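Long-range contacts in hydrazine synthase subunit beta (Candidatus Kuenenia stuttgartiensis, PDB 5C2V), which forms part of the hydrazine synthase complex, which condenses nitric oxide with ammonium, and may modulate passage of the hydroxylamine intermediate between the other subunits' active sites: residues G143-E148 / V157-T162; V51-Q56 / S80-Q85. One frame throughout, in Å; residues are numbered along the deposited sequence.

Contact 1: residues G143-E148 / V157-T162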
loop_
_atom_site.group_PDB
_atom_site.type_symbol
_atom_site.label_atom_id
_atom_site.label_comp_id
_atom_site.label_asym_id
_atom_site.label_seq_id
_atom_site.Cartn_x
_atom_site.Cartn_y
_atom_site.Cartn_z
ATOM N N GLY B 143 -49.833 -19.814 16.074
ATOM C CA GLY B 143 -49.775 -18.366 15.985
ATOM C C GLY B 143 -49.589 -17.710 14.628
ATOM O O GLY B 143 -48.648 -16.935 14.454
ATOM N N PRO B 144 -50.456 -18.024 13.647
ATOM C CA PRO B 144 -50.345 -17.202 12.437
ATOM C C PRO B 144 -50.661 -15.741 12.748
ATOM O O PRO B 144 -51.722 -15.458 13.301
ATOM C CB PRO B 144 -51.401 -17.801 11.497
ATOM C CG PRO B 144 -51.740 -19.143 12.076
ATOM C CD PRO B 144 -51.532 -19.025 13.549
ATOM N N ARG B 145 -49.760 -14.831 12.393
ATOM C CA ARG B 145 -49.981 -13.410 12.652
ATOM C C ARG B 145 -50.843 -12.735 11.589
ATOM O O ARG B 145 -51.749 -11.962 11.898
ATOM C CB ARG B 145 -48.640 -12.682 12.767
ATOM C CG ARG B 145 -48.755 -11.200 13.091
ATOM C CD ARG B 145 -49.598 -10.959 14.334
ATOM N NE ARG B 145 -49.626 -9.548 14.706
ATOM C CZ ARG B 145 -48.929 -9.027 15.712
ATOM N NH1 ARG B 145 -48.156 -9.804 16.458
ATOM N NH2 ARG B 145 -49.012 -7.730 15.977
ATOM N N MET B 146 -50.549 -13.044 10.331
ATOM C CA MET B 146 -51.161 -12.371 9.194
ATOM C C MET B 146 -51.135 -13.307 7.992
ATOM O O MET B 146 -50.284 -14.193 7.917
ATOM C CB MET B 146 -50.415 -11.063 8.893
ATOM C CG MET B 146 -50.815 -10.345 7.611
ATOM S SD MET B 146 -52.515 -9.751 7.606
ATOM C CE MET B 146 -52.305 -8.131 8.339
ATOM N N VAL B 147 -52.061 -13.129 7.056
ATOM C CA VAL B 147 -51.977 -13.857 5.800
ATOM C C VAL B 147 -51.738 -12.880 4.658
ATOM O O VAL B 147 -51.712 -11.674 4.873
ATOM C CB VAL B 147 -53.259 -14.659 5.527
ATOM C CG1 VAL B 147 -53.407 -15.780 6.542
ATOM C CG2 VAL B 147 -54.471 -13.740 5.551
ATOM N N GLU B 148 -51.538 -13.404 3.454
ATOM C CA GLU B 148 -51.526 -12.584 2.246
ATOM C C GLU B 148 -51.940 -13.429 1.044
ATOM O O GLU B 148 -51.562 -14.597 0.950
ATOM C CB GLU B 148 -50.143 -11.959 2.030
ATOM C CG GLU B 148 -49.956 -11.225 0.706
ATOM C CD GLU B 148 -50.542 -9.823 0.702
ATOM O OE1 GLU B 148 -49.882 -8.905 0.171
ATOM O OE2 GLU B 148 -51.669 -9.636 1.205
ATOM N N VAL B 157 -50.217 -17.160 1.586
ATOM C CA VAL B 157 -49.083 -17.289 2.496
ATOM C C VAL B 157 -49.470 -16.851 3.902
ATOM O O VAL B 157 -50.241 -15.908 4.078
ATOM C CB VAL B 157 -47.862 -16.472 2.021
ATOM C CG1 VAL B 157 -47.300 -17.056 0.737
ATOM C CG2 VAL B 157 -48.227 -15.009 1.838
ATOM N N ALA B 158 -48.947 -17.549 4.903
ATOM C CA ALA B 158 -49.224 -17.193 6.290
ATOM C C ALA B 158 -47.954 -17.186 7.126
ATOM O O ALA B 158 -47.263 -18.199 7.226
ATOM C CB ALA B 158 -50.242 -18.148 6.889
ATOM N N ILE B 159 -47.644 -16.041 7.724
ATOM C CA ILE B 159 -46.525 -15.972 8.649
ATOM C C ILE B 159 -46.921 -16.598 9.975
ATOM O O ILE B 159 -47.906 -16.199 10.601
ATOM C CB ILE B 159 -46.048 -14.527 8.890
ATOM C CG1 ILE B 159 -47.241 -13.590 9.088
ATOM C CG2 ILE B 159 -45.185 -14.055 7.733
ATOM C CD1 ILE B 159 -46.853 -12.200 9.524
ATOM N N LEU B 160 -46.145 -17.585 10.405
ATOM C CA LEU B 160 -46.389 -18.206 11.692
ATOM C C LEU B 160 -45.420 -17.622 12.697
ATOM O O LEU B 160 -44.217 -17.875 12.637
ATOM C CB LEU B 160 -46.228 -19.724 11.616
ATOM C CG LEU B 160 -46.900 -20.441 10.447
ATOM C CD1 LEU B 160 -46.633 -21.935 10.529
ATOM C CD2 LEU B 160 -48.393 -20.158 10.425
ATOM N N ASP B 161 -45.951 -16.844 13.631
ATOM C CA ASP B 161 -45.127 -16.295 14.686
ATOM C C ASP B 161 -45.379 -17.189 15.883
ATOM O O ASP B 161 -46.447 -17.151 16.494
ATOM C CB ASP B 161 -45.489 -14.835 14.966
ATOM C CG ASP B 161 -44.519 -14.160 15.912
ATOM O OD1 ASP B 161 -43.358 -14.611 15.999
ATOM O OD2 ASP B 161 -44.914 -13.169 16.560
ATOM N N THR B 162 -44.380 -17.994 16.213
ATOM C CA THR B 162 -44.572 -19.100 17.134
ATOM C C THR B 162 -43.790 -18.869 18.409
ATOM O O THR B 162 -42.560 -18.819 18.395
ATOM C CB THR B 162 -44.148 -20.436 16.497
ATOM O OG1 THR B 162 -45.019 -20.739 15.401
ATOM C CG2 THR B 162 -44.225 -21.561 17.516
HETATM O O HOH W 1 -48.047 -12.634 16.760
#
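I159 lays its delta methyl across the opposite strand, where CD1 lies 3.7 Å from CB of R145 and 3.8 Å from CB of M146. It meets two consecutive residues because R145 and M146 form a classic beta bulge: P144 pairs with L160 and V147 with A158, leaving two residues opposite one. CG1 of I159 sits between the backbone N and the carbonyl carbon (chi1 44°), beside M146 O. Strands 144-149 and 155-160 form the first, inner hairpin of a four-stranded propeller blade. On the face of I159, V157 sets CG2 3.6 Å from CB of E148; on the other the ring of P144 crosses L160 obliquely, and the small A158 leaves room for CG1 of V147. Main-chain bonds include R145 N to I159 O. G143, whose positive phi glycine tolerates readily, turns its O to D161 N (2.8 Å). The polar ends are joined through water, which accepts from R145 NH1 and donates to D161 OD2, and also bind partners outside: R145 E69 of the gamma subunit, D161 R168 and R193. Apolar groups thus make most of the side-chain contact, while charges tie the hairpin to its blade's third strand, the next blade and the gamma subunit.

Contact 2: residues V51-Q56 / S80-Q85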
loop_
_atom_site.group_PDB
_atom_site.type_symbol
_atom_site.label_atom_id
_atom_site.label_comp_id
_atom_site.label_asym_id
_atom_site.label_seq_id
_atom_site.Cartn_x
_atom_site.Cartn_y
_atom_site.Cartn_z
ATOM N N VAL B 51 -67.368 3.996 13.235
ATOM C CA VAL B 51 -68.288 2.864 13.280
ATOM C C VAL B 51 -67.935 1.895 14.402
ATOM O O VAL B 51 -66.821 1.377 14.460
ATOM C CB VAL B 51 -68.301 2.097 11.944
ATOM C CG1 VAL B 51 -69.252 0.912 12.021
ATOM C CG2 VAL B 51 -68.687 3.026 10.804
ATOM N N ALA B 52 -68.895 1.646 15.286
ATOM C CA ALA B 52 -68.669 0.782 16.437
ATOM C C ALA B 52 -68.575 -0.690 16.046
ATOM O O ALA B 52 -69.405 -1.203 15.296
ATOM C CB ALA B 52 -69.770 0.982 17.467
ATOM N N VAL B 53 -67.547 -1.356 16.561
ATOM C CA VAL B 53 -67.368 -2.791 16.379
ATOM C C VAL B 53 -67.172 -3.451 17.737
ATOM O O VAL B 53 -67.310 -2.805 18.776
ATOM C CB VAL B 53 -66.169 -3.122 15.471
ATOM C CG1 VAL B 53 -66.438 -2.673 14.041
ATOM C CG2 VAL B 53 -64.896 -2.493 16.017
ATOM N N ARG B 54 -66.851 -4.740 17.727
ATOM C CA ARG B 54 -66.640 -5.480 18.965
ATOM C C ARG B 54 -65.307 -5.106 19.611
ATOM O O ARG B 54 -64.608 -4.205 19.146
ATOM C CB ARG B 54 -66.700 -6.986 18.710
ATOM C CG ARG B 54 -67.936 -7.446 17.955
ATOM C CD ARG B 54 -69.206 -6.869 18.558
ATOM N NE ARG B 54 -70.399 -7.329 17.854
ATOM C CZ ARG B 54 -71.604 -6.786 17.994
ATOM N NH1 ARG B 54 -71.778 -5.757 18.811
ATOM N NH2 ARG B 54 -72.634 -7.271 17.315
ATOM N N VAL B 55 -64.968 -5.801 20.692
ATOM C CA VAL B 55 -63.818 -5.449 21.518
ATOM C C VAL B 55 -62.465 -5.624 20.819
ATOM O O VAL B 55 -62.169 -6.686 20.270
ATOM C CB VAL B 55 -63.812 -6.283 22.818
ATOM C CG1 VAL B 55 -62.792 -5.736 23.802
ATOM C CG2 VAL B 55 -65.199 -6.294 23.443
ATOM N N GLN B 56 -61.659 -4.564 20.857
ATOM C CA GLN B 56 -60.256 -4.586 20.432
ATOM C C GLN B 56 -60.025 -4.982 18.964
ATOM O O GLN B 56 -59.405 -6.011 18.688
ATOM C CB GLN B 56 -59.479 -5.543 21.346
ATOM C CG GLN B 56 -57.974 -5.417 21.281
ATOM C CD GLN B 56 -57.283 -6.246 22.333
ATOM O OE1 GLN B 56 -57.768 -6.391 23.455
ATOM N NE2 GLN B 56 -56.147 -6.803 21.973
ATOM N N SER B 80 -66.221 -8.568 12.596
ATOM C CA SER B 80 -67.380 -7.737 12.296
ATOM C C SER B 80 -67.493 -7.456 10.802
ATOM O O SER B 80 -66.487 -7.254 10.123
ATOM C CB SER B 80 -67.306 -6.418 13.068
ATOM O OG SER B 80 -67.257 -6.647 14.465
ATOM N N VAL B 81 -68.719 -7.452 10.291
ATOM C CA VAL B 81 -68.960 -7.039 8.914
ATOM C C VAL B 81 -69.625 -5.669 8.906
ATOM O O VAL B 81 -70.710 -5.492 9.458
ATOM C CB VAL B 81 -69.835 -8.047 8.150
ATOM C CG1 VAL B 81 -70.069 -7.568 6.725
ATOM C CG2 VAL B 81 -69.183 -9.420 8.151
ATOM N N VAL B 82 -68.965 -4.700 8.279
ATOM C CA VAL B 82 -69.428 -3.318 8.312
ATOM C C VAL B 82 -69.906 -2.837 6.947
ATOM O O VAL B 82 -69.221 -3.017 5.940
ATOM C CB VAL B 82 -68.314 -2.373 8.812
ATOM C CG1 VAL B 82 -68.759 -0.919 8.733
ATOM C CG2 VAL B 82 -67.903 -2.738 10.230
ATOM N N ASP B 83 -71.087 -2.227 6.920
ATOM C CA ASP B 83 -71.570 -1.572 5.715
ATOM C C ASP B 83 -70.886 -0.213 5.616
ATOM O O ASP B 83 -71.026 0.625 6.506
ATOM C CB ASP B 83 -73.093 -1.422 5.749
ATOM C CG ASP B 83 -73.682 -1.120 4.385
ATOM O OD1 ASP B 83 -73.525 0.022 3.904
ATOM O OD2 ASP B 83 -74.312 -2.025 3.797
ATOM N N ILE B 84 -70.147 0.002 4.532
ATOM C CA ILE B 84 -69.311 1.190 4.405
ATOM C C ILE B 84 -70.146 2.441 4.150
ATOM O O ILE B 84 -69.866 3.510 4.695
ATOM C CB ILE B 84 -68.267 1.017 3.280
ATOM C CG1 ILE B 84 -67.315 -0.132 3.626
ATOM C CG2 ILE B 84 -67.483 2.302 3.062
ATOM C CD1 ILE B 84 -66.173 -0.303 2.652
ATOM N N GLN B 85 -71.183 2.298 3.333
ATOM C CA GLN B 85 -72.047 3.423 2.999
ATOM C C GLN B 85 -73.011 3.752 4.138
ATOM O O GLN B 85 -73.288 4.922 4.406
ATOM C CB GLN B 85 -72.819 3.126 1.713
ATOM C CG GLN B 85 -71.938 2.601 0.591
ATOM C CD GLN B 85 -72.682 1.686 -0.362
ATOM O OE1 GLN B 85 -73.818 1.291 -0.100
ATOM N NE2 GLN B 85 -72.040 1.341 -1.472
#
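S80 and V82 of one beta-propeller blade face V51, on the edge strand of the preceding blade, and V53, just beyond that strand, so that the contact runs across successive blades. Strand 46-52 is the outermost strand of its four-stranded sheet, and strand 78-83 is the third of the next. Neighbouring residues of a strand point to opposite faces, which is why V82 and S80 both turn toward the preceding blade while V81, between them, points away. V82 divides its two methyls between two partners: CG1, anti to the backbone N (chi1 175°), meets CG1 of V51 tip to tip at 3.8 Å, and CG2 lies 4.1 Å from CG1 of V53. Branched valines suit this place, because they favour extended strands and present short, broad apolar surfaces between sheets. F39 touches both V51 and V82 and continues the apolar layer. CB of S80 packs 4.0 Å from CG1 of V53, and its buried hydroxyl is satisfied by hydrogen bonds with N73 and E89. R54, in the loop just after the strand, sends its guanidinium to a salt bridge with E92, and the aliphatic base of the same side chain rests on the serine, CG lying 3.6 Å from S80 OG.

Overall arrangement
Contact 2 comes first along the chain and closes before contact 1 opens; the two do not touch, their centres being 23 Å apart and their nearest atoms about 9 Å. They illustrate two levels of propeller construction. Contact 1 lies within one blade, pairing strands 144-149 and 155-160, whereas contact 2 joins the sheet that ends in strand 46-52 to the one that holds strand 78-83. The centre of contact 1 lies about 9 Å from the centre of the chain, that of contact 2 about 20 Å. The blade that begins with strand 99-104 comes between them in sequence, and contact 1 touches that strand. Backbone pairing thus builds each blade and side-chain packing sets blade beside blade, giving the propeller that meets the gamma subunit through R145 of contact 1.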